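Local coordinates for DSBA-like thioredoxin domain-containing protein (Nitrosomonas europaea, PDB 2IN3), which probably acts as a thiol-disulfide oxidoreductase or disulfide isomerase of the DsbA family, FrnE-like subfamily, forming or rearranging disulfide bonds, at residues P8-I13 / P178-E183; Y12-M17 / P113-I118; W20-A25 / T75-T80; A96-V101 / Q160-G165. All coordinates share one frame; numbering follows the deposited sequence.

Interaction 1: P8-I13 / P178-E183; sequences PVLWYI and PALVVE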
loop_
_atom_site.group_PDB
_atom_site.type_symbol
_atom_site.label_atom_id
_atom_site.label_comp_id
_atom_site.label_asym_id
_atom_site.label_seq_id
_atom_site.Cartn_x
_atom_site.Cartn_y
_atom_site.Cartn_z
ATOM N N PRO A 8 -5.493 16.324 11.482
ATOM C CA PRO A 8 -4.330 15.471 11.547
ATOM C C PRO A 8 -4.346 14.520 10.359
ATOM O O PRO A 8 -5.424 14.233 9.809
ATOM C CB PRO A 8 -4.545 14.684 12.840
ATOM C CG PRO A 8 -5.397 15.566 13.673
ATOM C CD PRO A 8 -6.343 16.174 12.678
ATOM N N VAL A 9 -3.170 14.037 9.976
ATOM C CA VAL A 9 -3.049 13.134 8.844
ATOM C C VAL A 9 -2.744 11.771 9.415
ATOM O O VAL A 9 -1.908 11.633 10.320
ATOM C CB VAL A 9 -1.909 13.563 7.851
ATOM C CG1 VAL A 9 -1.682 12.486 6.783
ATOM C CG2 VAL A 9 -2.209 14.908 7.199
ATOM N N LEU A 10 -3.445 10.775 8.901
ATOM C CA LEU A 10 -3.197 9.390 9.259
ATOM C C LEU A 10 -2.533 8.788 8.024
ATOM O O LEU A 10 -3.174 8.617 6.955
ATOM C CB LEU A 10 -4.507 8.658 9.620
ATOM C CG LEU A 10 -4.347 7.146 9.934
ATOM C CD1 LEU A 10 -3.493 6.902 11.179
ATOM C CD2 LEU A 10 -5.706 6.425 10.072
ATOM N N TRP A 11 -1.233 8.557 8.154
ATOM C CA TRP A 11 -0.446 7.917 7.096
ATOM C C TRP A 11 -0.575 6.391 7.116
ATOM O O TRP A 11 -0.231 5.741 8.115
ATOM C CB TRP A 11 1.038 8.300 7.218
ATOM C CG TRP A 11 1.330 9.730 6.935
ATOM C CD1 TRP A 11 1.622 10.710 7.846
ATOM C CD2 TRP A 11 1.365 10.356 5.645
ATOM N NE1 TRP A 11 1.845 11.915 7.197
ATOM C CE2 TRP A 11 1.699 11.720 5.848
ATOM C CE3 TRP A 11 1.142 9.894 4.334
ATOM C CZ2 TRP A 11 1.807 12.640 4.786
ATOM C CZ3 TRP A 11 1.270 10.811 3.273
ATOM C CH2 TRP A 11 1.591 12.161 3.514
ATOM N N TYR A 12 -1.021 5.840 6.002
ATOM C CA TYR A 12 -1.012 4.403 5.794
ATOM C C TYR A 12 0.270 4.034 5.047
ATOM O O TYR A 12 0.443 4.402 3.887
ATOM C CB TYR A 12 -2.262 3.974 4.999
ATOM C CG TYR A 12 -2.345 2.491 4.708
ATOM C CD1 TYR A 12 -2.091 1.541 5.704
ATOM C CD2 TYR A 12 -2.687 2.053 3.446
ATOM C CE1 TYR A 12 -2.211 0.154 5.429
ATOM C CE2 TYR A 12 -2.800 0.662 3.135
ATOM C CZ TYR A 12 -2.546 -0.259 4.135
ATOM O OH TYR A 12 -2.663 -1.597 3.840
ATOM N N ILE A 13 1.183 3.357 5.748
ATOM C CA ILE A 13 2.499 3.080 5.209
ATOM C C ILE A 13 2.472 1.629 4.780
ATOM O O ILE A 13 2.423 0.704 5.620
ATOM C CB ILE A 13 3.636 3.344 6.242
ATOM C CG1 ILE A 13 3.591 4.815 6.720
ATOM C CG2 ILE A 13 4.980 3.034 5.628
ATOM C CD1 ILE A 13 4.509 5.150 7.893
ATOM N N PRO A 178 1.752 -3.610 7.289
ATOM C CA PRO A 178 1.378 -2.196 7.122
ATOM C C PRO A 178 1.642 -1.406 8.417
ATOM O O PRO A 178 1.676 -2.007 9.484
ATOM C CB PRO A 178 -0.145 -2.270 6.907
ATOM C CG PRO A 178 -0.568 -3.557 7.569
ATOM C CD PRO A 178 0.573 -4.498 7.292
ATOM N N ALA A 179 1.856 -0.099 8.324
ATOM C CA ALA A 179 2.037 0.701 9.530
ATOM C C ALA A 179 1.115 1.886 9.428
ATOM O O ALA A 179 0.724 2.288 8.327
ATOM C CB ALA A 179 3.481 1.156 9.685
ATOM N N LEU A 180 0.747 2.428 10.581
ATOM C CA LEU A 180 -0.103 3.609 10.620
ATOM C C LEU A 180 0.564 4.610 11.535
ATOM O O LEU A 180 0.973 4.262 12.663
ATOM C CB LEU A 180 -1.496 3.248 11.165
ATOM C CG LEU A 180 -2.436 2.541 10.162
ATOM C CD1 LEU A 180 -3.706 2.129 10.879
ATOM C CD2 LEU A 180 -2.809 3.406 8.986
ATOM N N VAL A 181 0.664 5.838 11.052
ATOM C CA VAL A 181 1.277 6.943 11.791
ATOM C C VAL A 181 0.375 8.160 11.687
ATOM O O VAL A 181 -0.029 8.549 10.578
ATOM C CB VAL A 181 2.692 7.313 11.220
ATOM C CG1 VAL A 181 3.212 8.622 11.857
ATOM C CG2 VAL A 181 3.674 6.193 11.470
ATOM N N VAL A 182 0.077 8.770 12.835
ATOM C CA VAL A 182 -0.574 10.078 12.845
ATOM C C VAL A 182 0.465 11.206 12.879
ATOM O O VAL A 182 1.393 11.210 13.688
ATOM C CB VAL A 182 -1.582 10.247 14.018
ATOM C CG1 VAL A 182 -2.228 11.635 13.957
ATOM C CG2 VAL A 182 -2.674 9.169 13.963
ATOM N N GLU A 183 0.312 12.147 11.965
ATOM C CA GLU A 183 1.165 13.313 11.925
ATOM C C GLU A 183 0.269 14.502 12.183
ATOM O O GLU A 183 -0.691 14.761 11.441
ATOM C CB GLU A 183 1.856 13.422 10.564
ATOM C CG GLU A 183 2.808 14.584 10.459
ATOM C CD GLU A 183 3.776 14.442 9.303
ATOM O OE1 GLU A 183 3.330 14.155 8.161
ATOM O OE2 GLU A 183 4.992 14.634 9.550
#

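Interaction 2: Y12-M17 / P113-I118; sequences YIADPM and PFFAAI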
loop_
_atom_site.group_PDB
_atom_site.type_symbol
_atom_site.label_atom_id
_atom_site.label_comp_id
_atom_site.label_asym_id
_atom_site.label_seq_id
_atom_site.Cartn_x
_atom_site.Cartn_y
_atom_site.Cartn_z
ATOM N N TYR A 12 -1.021 5.840 6.002
ATOM C CA TYR A 12 -1.012 4.403 5.794
ATOM C C TYR A 12 0.270 4.034 5.047
ATOM O O TYR A 12 0.443 4.402 3.887
ATOM C CB TYR A 12 -2.262 3.974 4.999
ATOM C CG TYR A 12 -2.345 2.491 4.708
ATOM C CD1 TYR A 12 -2.091 1.541 5.704
ATOM C CD2 TYR A 12 -2.687 2.053 3.446
ATOM C CE1 TYR A 12 -2.211 0.154 5.429
ATOM C CE2 TYR A 12 -2.800 0.662 3.135
ATOM C CZ TYR A 12 -2.546 -0.259 4.135
ATOM O OH TYR A 12 -2.663 -1.597 3.840
ATOM N N ILE A 13 1.183 3.357 5.748
ATOM C CA ILE A 13 2.499 3.080 5.209
ATOM C C ILE A 13 2.472 1.629 4.780
ATOM O O ILE A 13 2.423 0.704 5.620
ATOM C CB ILE A 13 3.636 3.344 6.242
ATOM C CG1 ILE A 13 3.591 4.815 6.720
ATOM C CG2 ILE A 13 4.980 3.034 5.628
ATOM C CD1 ILE A 13 4.509 5.150 7.893
ATOM N N ALA A 14 2.499 1.442 3.471
ATOM C CA ALA A 14 2.163 0.141 2.872
ATOM C C ALA A 14 2.730 0.011 1.485
ATOM O O ALA A 14 3.069 1.012 0.846
ATOM C CB ALA A 14 0.674 -0.078 2.860
ATOM N N ASP A 15 2.847 -1.227 1.041
ATOM C CA ASP A 15 3.317 -1.556 -0.289
ATOM C C ASP A 15 2.287 -2.511 -0.890
ATOM O O ASP A 15 1.895 -3.476 -0.224
ATOM C CB ASP A 15 4.661 -2.282 -0.159
ATOM C CG ASP A 15 5.319 -2.523 -1.499
ATOM O OD1 ASP A 15 4.740 -3.260 -2.331
ATOM O OD2 ASP A 15 6.420 -1.955 -1.732
ATOM N N PRO A 16 1.844 -2.256 -2.140
ATOM C CA PRO A 16 0.878 -3.118 -2.849
ATOM C C PRO A 16 1.320 -4.596 -2.943
ATOM O O PRO A 16 0.466 -5.473 -3.087
ATOM C CB PRO A 16 0.884 -2.552 -4.279
ATOM C CG PRO A 16 1.408 -1.200 -4.173
ATOM C CD PRO A 16 2.309 -1.142 -2.987
HETATM N N MSE A 17 2.629 -4.861 -2.905
HETATM C CA MSE A 17 3.132 -6.256 -2.929
HETATM C C MSE A 17 3.545 -6.815 -1.575
HETATM O O MSE A 17 4.346 -7.739 -1.502
HETATM C CB MSE A 17 4.279 -6.424 -3.942
HETATM C CG MSE A 17 3.818 -6.100 -5.361
HETATM SE SE MSE A 17 5.275 -5.782 -6.595
HETATM C CE MSE A 17 5.782 -7.623 -7.024
ATOM N N PRO A 113 -8.366 3.341 -3.881
ATOM C CA PRO A 113 -8.865 2.408 -4.920
ATOM C C PRO A 113 -7.767 1.890 -5.864
ATOM O O PRO A 113 -7.781 0.702 -6.195
ATOM C CB PRO A 113 -9.830 3.274 -5.714
ATOM C CG PRO A 113 -10.330 4.244 -4.717
ATOM C CD PRO A 113 -9.117 4.610 -3.910
ATOM N N PHE A 114 -6.829 2.751 -6.291
ATOM C CA PHE A 114 -5.733 2.294 -7.169
ATOM C C PHE A 114 -4.775 1.293 -6.480
ATOM O O PHE A 114 -4.381 0.280 -7.069
ATOM C CB PHE A 114 -4.938 3.477 -7.712
ATOM C CG PHE A 114 -3.916 3.100 -8.758
ATOM C CD1 PHE A 114 -4.323 2.676 -10.032
ATOM C CD2 PHE A 114 -2.558 3.223 -8.496
ATOM C CE1 PHE A 114 -3.382 2.341 -11.007
ATOM C CE2 PHE A 114 -1.614 2.881 -9.482
ATOM C CZ PHE A 114 -2.023 2.435 -10.717
ATOM N N PHE A 115 -4.424 1.572 -5.231
ATOM C CA PHE A 115 -3.576 0.690 -4.431
ATOM C C PHE A 115 -4.267 -0.702 -4.361
ATOM O O PHE A 115 -3.636 -1.769 -4.575
ATOM C CB PHE A 115 -3.454 1.280 -3.033
ATOM C CG PHE A 115 -2.473 0.567 -2.138
ATOM C CD1 PHE A 115 -1.233 1.145 -1.899
ATOM C CD2 PHE A 115 -2.788 -0.653 -1.522
ATOM C CE1 PHE A 115 -0.286 0.542 -1.075
ATOM C CE2 PHE A 115 -1.826 -1.286 -0.674
ATOM C CZ PHE A 115 -0.579 -0.672 -0.469
ATOM N N ALA A 116 -5.552 -0.694 -4.034
ATOM C CA ALA A 116 -6.317 -1.963 -3.887
ATOM C C ALA A 116 -6.392 -2.687 -5.230
ATOM O O ALA A 116 -6.236 -3.895 -5.280
ATOM C CB ALA A 116 -7.736 -1.693 -3.339
ATOM N N ALA A 117 -6.598 -1.934 -6.318
ATOM C CA ALA A 117 -6.669 -2.497 -7.663
ATOM C C ALA A 117 -5.371 -3.230 -8.020
ATOM O O ALA A 117 -5.430 -4.311 -8.604
ATOM C CB ALA A 117 -7.020 -1.403 -8.726
ATOM N N ILE A 118 -4.219 -2.655 -7.659
ATOM C CA ILE A 118 -2.905 -3.290 -7.864
ATOM C C ILE A 118 -2.802 -4.599 -7.059
ATOM O O ILE A 118 -2.427 -5.634 -7.593
ATOM C CB ILE A 118 -1.736 -2.359 -7.451
ATOM C CG1 ILE A 118 -1.656 -1.136 -8.409
ATOM C CG2 ILE A 118 -0.425 -3.129 -7.421
ATOM C CD1 ILE A 118 -0.715 -0.058 -7.877
#

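Interaction 3: W20-A25 / T75-T80; sequences WCWGFA and TGQPFT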
loop_
_atom_site.group_PDB
_atom_site.type_symbol
_atom_site.label_atom_id
_atom_site.label_comp_id
_atom_site.label_asym_id
_atom_site.label_seq_id
_atom_site.Cartn_x
_atom_site.Cartn_y
_atom_site.Cartn_z
ATOM N N TRP A 20 0.381 -8.942 3.945
ATOM C CA TRP A 20 -0.386 -8.479 5.112
ATOM C C TRP A 20 -1.061 -7.132 4.887
ATOM O O TRP A 20 -2.068 -6.814 5.557
ATOM C CB TRP A 20 0.443 -8.482 6.392
ATOM C CG TRP A 20 0.526 -9.869 7.000
ATOM C CD1 TRP A 20 1.592 -10.714 6.991
ATOM C CD2 TRP A 20 -0.527 -10.553 7.679
ATOM N NE1 TRP A 20 1.280 -11.889 7.644
ATOM C CE2 TRP A 20 -0.014 -11.805 8.091
ATOM C CE3 TRP A 20 -1.857 -10.226 7.992
ATOM C CZ2 TRP A 20 -0.797 -12.753 8.763
ATOM C CZ3 TRP A 20 -2.631 -11.176 8.671
ATOM C CH2 TRP A 20 -2.094 -12.409 9.051
ATOM N N CYS A 21 -0.511 -6.331 3.966
ATOM C CA CYS A 21 -1.185 -5.097 3.527
ATOM C C CYS A 21 -2.483 -5.452 2.805
ATOM O O CYS A 21 -3.537 -4.802 3.029
ATOM C CB CYS A 21 -0.258 -4.236 2.616
ATOM S SG CYS A 21 1.142 -3.506 3.589
ATOM N N TRP A 22 -2.440 -6.463 1.929
ATOM C CA TRP A 22 -3.694 -6.965 1.330
ATOM C C TRP A 22 -4.634 -7.551 2.405
ATOM O O TRP A 22 -5.843 -7.337 2.354
ATOM C CB TRP A 22 -3.366 -7.992 0.273
ATOM C CG TRP A 22 -4.489 -8.653 -0.492
ATOM C CD1 TRP A 22 -4.609 -9.994 -0.781
ATOM C CD2 TRP A 22 -5.551 -7.997 -1.210
ATOM N NE1 TRP A 22 -5.708 -10.215 -1.595
ATOM C CE2 TRP A 22 -6.301 -9.009 -1.870
ATOM C CE3 TRP A 22 -5.955 -6.661 -1.332
ATOM C CZ2 TRP A 22 -7.429 -8.720 -2.655
ATOM C CZ3 TRP A 22 -7.077 -6.378 -2.127
ATOM C CH2 TRP A 22 -7.796 -7.402 -2.759
ATOM N N GLY A 23 -4.090 -8.267 3.392
ATOM C CA GLY A 23 -4.932 -8.744 4.508
ATOM C C GLY A 23 -5.643 -7.588 5.214
ATOM O O GLY A 23 -6.771 -7.725 5.704
ATOM N N PHE A 24 -4.966 -6.453 5.261
ATOM C CA PHE A 24 -5.401 -5.290 6.039
ATOM C C PHE A 24 -6.278 -4.365 5.194
ATOM O O PHE A 24 -6.861 -3.414 5.735
ATOM C CB PHE A 24 -4.133 -4.531 6.464
ATOM C CG PHE A 24 -4.335 -3.476 7.522
ATOM C CD1 PHE A 24 -4.644 -3.830 8.820
ATOM C CD2 PHE A 24 -4.179 -2.115 7.198
ATOM C CE1 PHE A 24 -4.786 -2.853 9.820
ATOM C CE2 PHE A 24 -4.295 -1.125 8.182
ATOM C CZ PHE A 24 -4.592 -1.503 9.500
ATOM N N ALA A 25 -6.379 -4.620 3.886
ATOM C CA ALA A 25 -7.180 -3.704 3.025
ATOM C C ALA A 25 -8.625 -3.448 3.552
ATOM O O ALA A 25 -9.074 -2.287 3.565
ATOM C CB ALA A 25 -7.157 -4.121 1.549
ATOM N N THR A 75 -7.763 -13.584 7.365
ATOM C CA THR A 75 -8.549 -12.432 6.922
ATOM C C THR A 75 -9.587 -12.760 5.856
ATOM O O THR A 75 -10.490 -11.943 5.584
ATOM C CB THR A 75 -7.654 -11.279 6.340
ATOM O OG1 THR A 75 -7.141 -11.648 5.045
ATOM C CG2 THR A 75 -6.504 -10.936 7.305
ATOM N N GLY A 76 -9.436 -13.910 5.205
ATOM C CA GLY A 76 -10.316 -14.218 4.096
ATOM C C GLY A 76 -9.995 -13.531 2.776
ATOM O O GLY A 76 -10.703 -13.776 1.797
ATOM N N GLN A 77 -8.947 -12.691 2.719
ATOM C CA GLN A 77 -8.588 -11.997 1.474
ATOM C C GLN A 77 -8.091 -13.029 0.460
ATOM O O GLN A 77 -7.417 -13.971 0.847
ATOM C CB GLN A 77 -7.546 -10.907 1.697
ATOM C CG GLN A 77 -8.099 -9.658 2.387
ATOM C CD GLN A 77 -8.993 -8.851 1.450
ATOM O OE1 GLN A 77 -10.163 -9.153 1.294
ATOM N NE2 GLN A 77 -8.450 -7.807 0.860
ATOM N N PRO A 78 -8.513 -12.900 -0.815
ATOM C CA PRO A 78 -8.240 -13.970 -1.793
ATOM C C PRO A 78 -6.789 -13.948 -2.331
ATOM O O PRO A 78 -6.169 -12.886 -2.441
ATOM C CB PRO A 78 -9.246 -13.664 -2.915
ATOM C CG PRO A 78 -9.394 -12.135 -2.848
ATOM C CD PRO A 78 -9.333 -11.806 -1.389
ATOM N N PHE A 79 -6.279 -15.134 -2.673
ATOM C CA PHE A 79 -5.005 -15.292 -3.387
ATOM C C PHE A 79 -5.197 -16.434 -4.374
ATOM O O PHE A 79 -5.908 -17.376 -4.078
ATOM C CB PHE A 79 -3.859 -15.705 -2.435
ATOM C CG PHE A 79 -3.501 -14.670 -1.385
ATOM C CD1 PHE A 79 -2.382 -13.849 -1.554
ATOM C CD2 PHE A 79 -4.235 -14.577 -0.207
ATOM C CE1 PHE A 79 -2.005 -12.933 -0.582
ATOM C CE2 PHE A 79 -3.896 -13.637 0.773
ATOM C CZ PHE A 79 -2.797 -12.809 0.590
ATOM N N THR A 80 -4.562 -16.339 -5.538
ATOM C CA THR A 80 -4.502 -17.448 -6.491
ATOM C C THR A 80 -3.182 -18.156 -6.299
ATOM O O THR A 80 -2.122 -17.607 -6.584
ATOM C CB THR A 80 -4.643 -16.968 -7.933
ATOM O OG1 THR A 80 -5.796 -16.138 -8.014
ATOM C CG2 THR A 80 -4.807 -18.154 -8.884
#

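Interaction 4: A96-V101 / Q160-G165; sequences ACRGVV and QRTLAG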
loop_
_atom_site.group_PDB
_atom_site.type_symbol
_atom_site.label_atom_id
_atom_site.label_comp_id
_atom_site.label_asym_id
_atom_site.label_seq_id
_atom_site.Cartn_x
_atom_site.Cartn_y
_atom_site.Cartn_z
ATOM N N ALA A 96 5.085 -0.291 -8.691
ATOM C CA ALA A 96 3.728 -0.225 -8.178
ATOM C C ALA A 96 3.630 0.912 -7.156
ATOM O O ALA A 96 2.652 1.652 -7.152
ATOM C CB ALA A 96 3.307 -1.568 -7.549
ATOM N N CYS A 97 4.620 1.034 -6.283
ATOM C CA CYS A 97 4.662 2.191 -5.358
ATOM C C CYS A 97 4.610 3.528 -6.115
ATOM O O CYS A 97 3.842 4.431 -5.759
ATOM C CB CYS A 97 5.910 2.132 -4.486
ATOM S SG CYS A 97 5.863 0.837 -3.297
ATOM N N ARG A 98 5.439 3.659 -7.164
ATOM C CA ARG A 98 5.429 4.830 -8.016
ATOM C C ARG A 98 4.075 5.066 -8.721
ATOM O O ARG A 98 3.711 6.213 -8.994
ATOM C CB ARG A 98 6.590 4.778 -9.039
ATOM C CG ARG A 98 6.687 5.978 -9.969
ATOM C CD ARG A 98 8.110 6.139 -10.553
ATOM N NE ARG A 98 8.826 4.894 -10.835
ATOM C CZ ARG A 98 9.036 4.379 -12.052
ATOM N NH1 ARG A 98 9.711 3.246 -12.157
ATOM N NH2 ARG A 98 8.565 4.966 -13.155
ATOM N N GLY A 99 3.340 4.002 -9.016
ATOM C CA GLY A 99 2.025 4.172 -9.664
ATOM C C GLY A 99 1.068 4.844 -8.703
ATOM O O GLY A 99 0.299 5.744 -9.080
ATOM N N VAL A 100 1.138 4.405 -7.456
ATOM C CA VAL A 100 0.302 4.958 -6.385
ATOM C C VAL A 100 0.649 6.471 -6.187
ATOM O O VAL A 100 -0.246 7.312 -6.151
ATOM C CB VAL A 100 0.466 4.154 -5.082
ATOM C CG1 VAL A 100 -0.236 4.873 -3.909
ATOM C CG2 VAL A 100 -0.044 2.677 -5.286
ATOM N N VAL A 101 1.941 6.794 -6.114
ATOM C CA VAL A 101 2.418 8.173 -5.960
ATOM C C VAL A 101 1.874 9.008 -7.119
ATOM O O VAL A 101 1.380 10.117 -6.899
ATOM C CB VAL A 101 3.980 8.272 -5.915
ATOM C CG1 VAL A 101 4.462 9.755 -6.001
ATOM C CG2 VAL A 101 4.502 7.594 -4.642
ATOM N N GLN A 160 11.309 10.609 -7.892
ATOM C CA GLN A 160 11.966 11.233 -6.758
ATOM C C GLN A 160 11.030 11.290 -5.557
ATOM O O GLN A 160 11.462 11.061 -4.410
ATOM C CB GLN A 160 12.448 12.628 -7.135
ATOM C CG GLN A 160 13.587 12.598 -8.148
ATOM C CD GLN A 160 13.887 13.959 -8.738
ATOM O OE1 GLN A 160 13.323 14.973 -8.311
ATOM N NE2 GLN A 160 14.802 13.999 -9.713
ATOM N N ARG A 161 9.762 11.610 -5.806
ATOM C CA ARG A 161 8.768 11.559 -4.718
ATOM C C ARG A 161 8.639 10.185 -4.084
ATOM O O ARG A 161 8.536 10.083 -2.841
ATOM C CB ARG A 161 7.393 12.027 -5.172
ATOM C CG ARG A 161 7.317 13.519 -5.478
ATOM C CD ARG A 161 5.878 13.796 -5.889
ATOM N NE ARG A 161 5.578 15.208 -6.076
ATOM C CZ ARG A 161 4.953 15.963 -5.181
ATOM N NH1 ARG A 161 4.563 15.440 -4.012
ATOM N NH2 ARG A 161 4.703 17.230 -5.474
ATOM N N THR A 162 8.660 9.144 -4.926
ATOM C CA THR A 162 8.542 7.754 -4.482
ATOM C C THR A 162 9.737 7.390 -3.590
ATOM O O THR A 162 9.571 6.867 -2.476
ATOM C CB THR A 162 8.452 6.798 -5.682
ATOM O OG1 THR A 162 7.280 7.115 -6.447
ATOM C CG2 THR A 162 8.327 5.336 -5.221
ATOM N N LEU A 163 10.931 7.689 -4.081
ATOM C CA LEU A 163 12.158 7.448 -3.339
ATOM C C LEU A 163 12.184 8.289 -2.060
ATOM O O LEU A 163 12.582 7.791 -0.998
ATOM C CB LEU A 163 13.384 7.714 -4.229
ATOM C CG LEU A 163 14.773 7.554 -3.589
ATOM C CD1 LEU A 163 14.923 6.188 -2.900
ATOM C CD2 LEU A 163 15.903 7.794 -4.620
ATOM N N ALA A 164 11.744 9.547 -2.128
ATOM C CA ALA A 164 11.705 10.354 -0.897
ATOM C C ALA A 164 10.799 9.747 0.186
ATOM O O ALA A 164 11.153 9.814 1.384
ATOM C CB ALA A 164 11.349 11.807 -1.166
ATOM N N GLY A 165 9.651 9.206 -0.246
ATOM C CA GLY A 165 8.719 8.415 0.604
ATOM C C GLY A 165 9.453 7.258 1.259
ATOM O O GLY A 165 9.392 7.098 2.479
#

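Interaction 1: P8-I13 / P178-E183
L10, L180, V182 and Y12 interlock on one face of an antiparallel strand pair whose axes run at 157° to each other. The CD1 methyl of L10 settles against V182 CG2 at 3.7 Å, and L180 CD2 fills the notch between L10 and Y12, 3.8 Å from Y12 CD1. Y12 CG stands anti to the backbone N (chi1 179°); farther out the ring slants against P178, with Y12 CE1 3.5 Å from P178 CB. On the reverse face I13 CD1 abuts V181 CG2 at 3.8 Å, while the W11 indole has V9 CG1 over one face, E183 CB in plane at its edge, and W172 meeting it edge-to-face. W11 NE1 donates to E183 OE1 at 2.9 Å, meeting that oxygen 40° out of the carboxylate plane. Six backbone bonds join V9–E183, W11–V181 and I13–A179 as hydrogen-bonded pairs, with L10–V182 and Y12–L180 the non-hydrogen-bonded pairs between them. P178 follows a cis peptide bond and touches C21, consistent with the cis-proline beside the CxxC in thioredoxin folds. Strand 40-45 flanks 8-13, strand 187-192 flanks 178-183, and helix 19-35 packs on the L10 and Y12 side.

Interaction 2: Y12-M17 / P113-I118
The loop that leaves the first strand of the thioredoxin fold, just ahead of the CxxC helix, receives F115 of helix 111-123, which meets A14, D15 and P16. F115 CG stands anti to the backbone N (chi1 -173°), and the ring tip beyond it lies in the bend: F115 CZ is 3.3 Å from P16 N and 3.6 Å from A14 CB. P16 CG lies over one face of this ring, toward the rim, 4.3 Å from the F115 centroid and 23° off the normal, a CH-pi contact, while A14 C and D15 N border the ring edge in plane. Beside it, P16 CB and I118 CG2 are tight at 3.5 Å, the two side chains lying side by side and pointing the same way. The Y12 and F115 rings meet obliquely, centroids 5.9 Å apart. An Asx turn shapes the loop: M17 N donates to the anti lone pair of D15 OD1 at 2.7 Å, and no hydrogen bond links the two segments. The contact lies near the centre of the chain, with helix 94-106 against D15, P16 and I118, helix 132-141 behind I118, and helix 19-35 touching Y12 and A14.

Interaction 3: W20-A25 / T75-T80
W22 and Q77 carry the tight part of this contact, which joins the first turns of the CxxC helix (19-35) of the thioredoxin fold to the loop after helix 58-75. The indole is enclosed on several sides. Q77 crosses it at about a right angle, bent at chi2 (-72°), with Q77 NE2 3.3 Å above the ring plane and Q77 CB over the five-membered ring in a CH-pi contact. At the edge, W22 NE1 donates to P78 O at 2.8 Å, a nearly straight bond (166°) lying in both the ring plane and the carbonyl plane. P78, although exposed, also packs on the indole, its CD 3.8 Å from W22 CZ2. F79 offers its face to the same edge: W22 CD1 is 3.6 Å from F79 CZ, and the planes stand 85° apart, an edge-to-face pair. W22 therefore has its N-H satisfied and its rotation fixed by groups above and beside it.

The other side, with partly exposed T75 and W20, is sparser. T75 CG2 lies 3.6 Å from G23 O but reaches W20 CZ3 only at 4.1 Å. G23 has no side chain, and a CB there would sit tight against T75 CG2. T75 OG1 is bonded to V71 O while accepting from Q77 N in an ST turn. W68 stacks on F79, and helix 111-123 touches W22 through Q119 and R120. Back at the tight end, W22 O takes two donors from opposite faces of its plane: A25 N, within the helix, and Q77 NE2 at 3.0 Å.

Interaction 4: A96-V101 / Q160-G165
T162 and V101 bury the most surface here, with R161 next, in a crossing of helices 94-106 and 156-171 whose local axes approach to 9.2 Å at 110°. T162 is the projecting residue. Its CA sits 5.5 Å from R98 CA, and its side chain crosses that of R98 at about a right angle. T162 OG1, anti to the carbonyl carbon (chi1 -61°), touches R98 CA at 3.3 Å and V101 CG2 at 3.3 Å. The hydroxyl is not left without a partner in this apolar setting, since T162 OG1 is hydrogen-bonded to A158 O one turn back in its own helix. The other branch, T162 CG2, lies 3.9 Å from R98 N and 4.1 Å from C97 CB.

V101 lies one turn on from R98. While CG2 meets the threonine, V101 CG1, anti to the backbone N (chi1 170°), lies 3.8 Å from R161 CB. R161 thus joins the contact through the base of its side chain; from CG to NE the chain is extended, and NE forms a salt bridge with E157. R98 likewise spends its charge elsewhere, bridging E94 and meeting F153 through a carbonyl bond and a cation-pi contact. No hydrogen bond spans the two segments, so the evidence is of van der Waals fitting, with T162 buried and R161 at the exposed side. C97 and V101 also touch P45 of strand 40-45. The arrangement is consistent with DsbA-like architecture, in which a helical insertion interrupts the thioredoxin fold and a long helix leads the chain back to the sheet.

Overall arrangement
From the N terminus, strand 9-14 starts two long closures. Interaction 1 ties its length to strand 179-184, so the intervening, largely helical chain, with strand 40-45, is a loop closed by two neighbouring strands. Interaction 2, beginning at the end of the same strand, closes a shorter loop onto helix 111-123. Within that loop, interaction 3 joins the CxxC helix to the segment after helix 58-75. Interaction 4 opens later, links helix 94-106 to helix 156-171, and crosses interaction 2 because 113-118 falls between its segments. Both interactions 3 and 4 lie within the loop of interaction 1, one after the other, without touching. D15 touches C97 between interactions 2 and 4, whereas C21 touches A14 and P178, joining interaction 3 to interactions 2 and 1.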